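PDB 4DTH: VgrG protein, which probably cross-links host G-actin through its actin cross-linking domain, a toxin module that binds ATP together with magnesium ions. Local coordinates for residues D63-S68 against N83-T88. Residues are numbered along the deposited sequence; the frame is centred on the assembly and turned at random. Where two conformers were deposited one is given.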
ATOM      1  N   ASP A  63       4.737  11.963  -4.443  1.00 22.48           N
ATOM      2  CA  ASP A  63       3.886  11.495  -3.357  1.00 23.07           C
ATOM      3  C   ASP A  63       2.960  12.600  -2.842  1.00 27.52           C
ATOM      4  O   ASP A  63       1.867  12.765  -3.385  1.00 27.71           O
ATOM      5  CB  ASP A  63       4.774  10.872  -2.253  1.00 24.53           C
ATOM      6  CG  ASP A  63       4.090  10.232  -1.054  1.00 33.34           C
ATOM      7  OD1 ASP A  63       2.869   9.953  -1.132  1.00 31.67           O
ATOM      8  OD2 ASP A  63       4.784   9.985  -0.048  1.00 39.29           O
ATOM      9  N   MET A  64       3.393  13.359  -1.820  1.00 25.26           N
ATOM     10  CA  MET A  64       2.576  14.401  -1.203  1.00 25.89           C
ATOM     11  C   MET A  64       2.689  15.707  -1.959  1.00 29.24           C
ATOM     12  O   MET A  64       3.797  16.228  -2.095  1.00 27.65           O
ATOM     13  CB  MET A  64       2.971  14.626   0.270  1.00 28.97           C
ATOM     14  CG  MET A  64       2.960  13.374   1.100  1.00 33.75           C
ATOM     15  SD  MET A  64       1.334  12.607   1.162  1.00 39.31           S
ATOM     16  CE  MET A  64       1.716  11.162   2.140  1.00 36.43           C
ATOM     17  N   ASN A  65       1.538  16.270  -2.385  1.00 25.70           N
ATOM     18  CA  ASN A  65       1.520  17.557  -3.071  1.00 25.66           C
ATOM     19  C   ASN A  65       1.940  18.670  -2.094  1.00 32.05           C
ATOM     20  O   ASN A  65       1.307  18.842  -1.045  1.00 30.73           O
ATOM     21  CB  ASN A  65       0.134  17.853  -3.676  1.00 27.56           C
ATOM     22  CG  ASN A  65       0.078  19.171  -4.423  1.00 42.36           C
ATOM     23  OD1 ASN A  65       0.218  20.251  -3.842  1.00 37.86           O
ATOM     24  ND2 ASN A  65      -0.108  19.119  -5.729  1.00 32.99           N
ATOM     25  N   GLN A  66       3.001  19.426  -2.453  1.00 28.50           N
ATOM     26  CA  GLN A  66       3.536  20.523  -1.628  1.00 29.07           C
ATOM     27  C   GLN A  66       3.285  21.915  -2.239  1.00 34.43           C
ATOM     28  O   GLN A  66       3.983  22.874  -1.890  1.00 35.26           O
ATOM     29  CB  GLN A  66       5.034  20.326  -1.325  1.00 30.49           C
ATOM     30  CG  GLN A  66       5.427  18.974  -0.717  1.00 39.35           C
ATOM     31  CD  GLN A  66       5.252  18.922   0.786  1.00 56.79           C
ATOM     32  OE1 GLN A  66       4.253  18.406   1.296  1.00 57.19           O
ATOM     33  NE2 GLN A  66       6.245  19.392   1.533  1.00 42.55           N
ATOM     34  N   GLY A  67       2.307  22.009  -3.139  1.00 30.54           N
ATOM     35  CA  GLY A  67       1.950  23.268  -3.779  1.00 30.19           C
ATOM     36  C   GLY A  67       2.521  23.473  -5.167  1.00 31.46           C
ATOM     37  O   GLY A  67       3.344  22.682  -5.629  1.00 29.70           O
ATOM     38  N   SER A  68       2.074  24.538  -5.845  1.00 27.16           N
ATOM     39  CA  SER A  68       2.525  24.865  -7.196  1.00 26.92           C
ATOM     40  C   SER A  68       4.013  25.202  -7.226  1.00 28.63           C
ATOM     41  O   SER A  68       4.556  25.745  -6.262  1.00 27.83           O
ATOM     42  CB  SER A  68       1.686  25.994  -7.788  1.00 31.63           C
ATOM     43  OG  SER A  68       0.355  25.538  -7.995  1.00 40.28           O
ATOM     44  N   ASN A  83       1.802  25.759 -14.588  1.00 28.30           N
ATOM     45  CA  ASN A  83       0.908  24.867 -13.845  1.00 27.90           C
ATOM     46  C   ASN A  83       1.597  23.679 -13.169  1.00 30.52           C
ATOM     47  O   ASN A  83       0.915  22.839 -12.589  1.00 30.03           O
ATOM     48  CB  ASN A  83      -0.327  24.455 -14.672  1.00 32.35           C
ATOM     49  CG  ASN A  83      -1.080  25.634 -15.260  1.00 52.79           C
ATOM     50  OD1 ASN A  83      -1.241  26.688 -14.632  1.00 42.32           O
ATOM     51  ND2 ASN A  83      -1.528  25.486 -16.491  1.00 47.45           N
ATOM     52  N   TRP A  84       2.943  23.633 -13.192  1.00 25.85           N
ATOM     53  CA  TRP A  84       3.704  22.561 -12.545  1.00 25.13           C
ATOM     54  C   TRP A  84       3.473  22.549 -11.046  1.00 27.98           C
ATOM     55  O   TRP A  84       3.316  23.609 -10.428  1.00 26.49           O
ATOM     56  CB  TRP A  84       5.206  22.689 -12.845  1.00 24.40           C
ATOM     57  CG  TRP A  84       5.628  22.176 -14.191  1.00 25.22           C
ATOM     58  CD1 TRP A  84       4.994  22.368 -15.387  1.00 28.90           C
ATOM     59  CD2 TRP A  84       6.851  21.489 -14.491  1.00 25.54           C
ATOM     60  NE1 TRP A  84       5.724  21.801 -16.407  1.00 28.47           N
ATOM     61  CE2 TRP A  84       6.875  21.263 -15.887  1.00 29.92           C
ATOM     62  CE3 TRP A  84       7.934  21.043 -13.712  1.00 26.19           C
ATOM     63  CZ2 TRP A  84       7.931  20.596 -16.518  1.00 29.53           C
ATOM     64  CZ3 TRP A  84       8.976  20.372 -14.338  1.00 28.04           C
ATOM     65  CH2 TRP A  84       8.966  20.145 -15.722  1.00 28.93           C
ATOM     66  N   GLN A  85       3.442  21.340 -10.473  1.00 24.78           N
ATOM     67  CA  GLN A  85       3.214  21.108  -9.046  1.00 24.17           C
ATOM     68  C   GLN A  85       4.425  20.470  -8.399  1.00 25.82           C
ATOM     69  O   GLN A  85       5.116  19.681  -9.050  1.00 25.87           O
ATOM     70  CB  GLN A  85       2.010  20.166  -8.853  1.00 25.83           C
ATOM     71  CG  GLN A  85       0.684  20.705  -9.425  1.00 30.55           C
ATOM     72  CD  GLN A  85       0.183  21.888  -8.648  1.00 38.09           C
ATOM     73  OE1 GLN A  85      -0.057  21.797  -7.446  1.00 31.94           O
ATOM     74  NE2 GLN A  85       0.014  23.021  -9.315  1.00 29.53           N
ATOM     75  N   THR A  86       4.671  20.786  -7.125  0.50 21.43           N
ATOM     76  CA  THR A  86       5.769  20.212  -6.351  0.50 20.66           C
ATOM     77  C   THR A  86       5.225  19.066  -5.491  0.50 23.59           C
ATOM     78  O   THR A  86       4.110  19.165  -4.966  0.50 22.58           O
ATOM     79  CB  THR A  86       6.435  21.312  -5.518  0.50 27.23           C
ATOM     80  OG1 THR A  86       7.038  22.275  -6.382  0.50 27.53           O
ATOM     81  CG2 THR A  86       7.459  20.792  -4.576  0.50 23.00           C
ATOM     82  N   HIS A  87       6.000  17.979  -5.358  1.00 20.30           N
ATOM     83  CA  HIS A  87       5.627  16.828  -4.543  1.00 20.36           C
ATOM     84  C   HIS A  87       6.832  16.306  -3.816  1.00 22.03           C
ATOM     85  O   HIS A  87       7.954  16.460  -4.299  1.00 20.77           O
ATOM     86  CB  HIS A  87       5.049  15.695  -5.416  1.00 22.53           C
ATOM     87  CG  HIS A  87       3.832  16.061  -6.216  1.00 27.12           C
ATOM     88  ND1 HIS A  87       2.566  15.694  -5.807  1.00 30.40           N
ATOM     89  CD2 HIS A  87       3.735  16.690  -7.409  1.00 30.21           C
ATOM     90  CE1 HIS A  87       1.741  16.144  -6.738  1.00 30.19           C
ATOM     91  NE2 HIS A  87       2.397  16.753  -7.716  1.00 30.23           N
ATOM     92  N   THR A  88       6.609  15.597  -2.713  1.00 19.55           N
ATOM     93  CA  THR A  88       7.694  14.872  -2.061  1.00 19.25           C
ATOM     94  C   THR A  88       7.984  13.661  -2.984  1.00 22.45           C
ATOM     95  O   THR A  88       7.155  13.312  -3.835  1.00 21.33           O
ATOM     96  CB  THR A  88       7.304  14.421  -0.645  1.00 28.56           C
ATOM     97  OG1 THR A  88       6.147  13.584  -0.718  1.00 27.58           O
ATOM     98  CG2 THR A  88       7.050  15.599   0.295  1.00 30.09           C
TER
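Thr88 OG1 is gripped from two quarters: the backbone N of Met64 donates to it at 3.0 Å, and Glu30 on a neighbouring strand is a second hydrogen-bond partner. With chi1 at 59°, OG1 sits between the Thr88 backbone N and carbonyl carbon, close to Met64 N, while the methyl CG2 packs against the bent Gln66 chain, 3.8 Å from Gln66 CD. Asp63 N donates to Thr88 O and Thr88 N to Met64 O, so this threonine secures the corner at Met64 through backbone and side chain alike. Beyond the corner the antiparallel ladder resumes with Gln66 N to Thr86 O and Thr86 N to Gly67 O, both 2.8 Å. A beta bulge shifts the register by one residue between the Asn65–His87 and Ser68–Gln85 pairs, and within it Asn65 OD1 accepts from Gly67 N in an Asx turn. The other end of that amide crosses the strands: Asn65 ND2 donates almost straight, at 176°, to an in-plane lone pair of Gln85 OE1, the two amides nearly coplanar. Gln85 NE2 then donates to Ser68 OG at 2.9 Å, which lets one glutamine clasp both sides of the bulge. The His87 ring stands steeply to the Asn65 amide, its CE1 3.6 Å from Asn65 ND2, and its buried ND1 finds no polar partner. Strand 34-38 flanks the other edge of 85-88, pairing with Gln85 and His87. Side-chain amides and a hydroxyl thus bridge the strands where the regular backbone pattern is interrupted, while the Asp63 carboxylate, lying close to that of Glu30, would probably make the local potential at the Thr88 end negative.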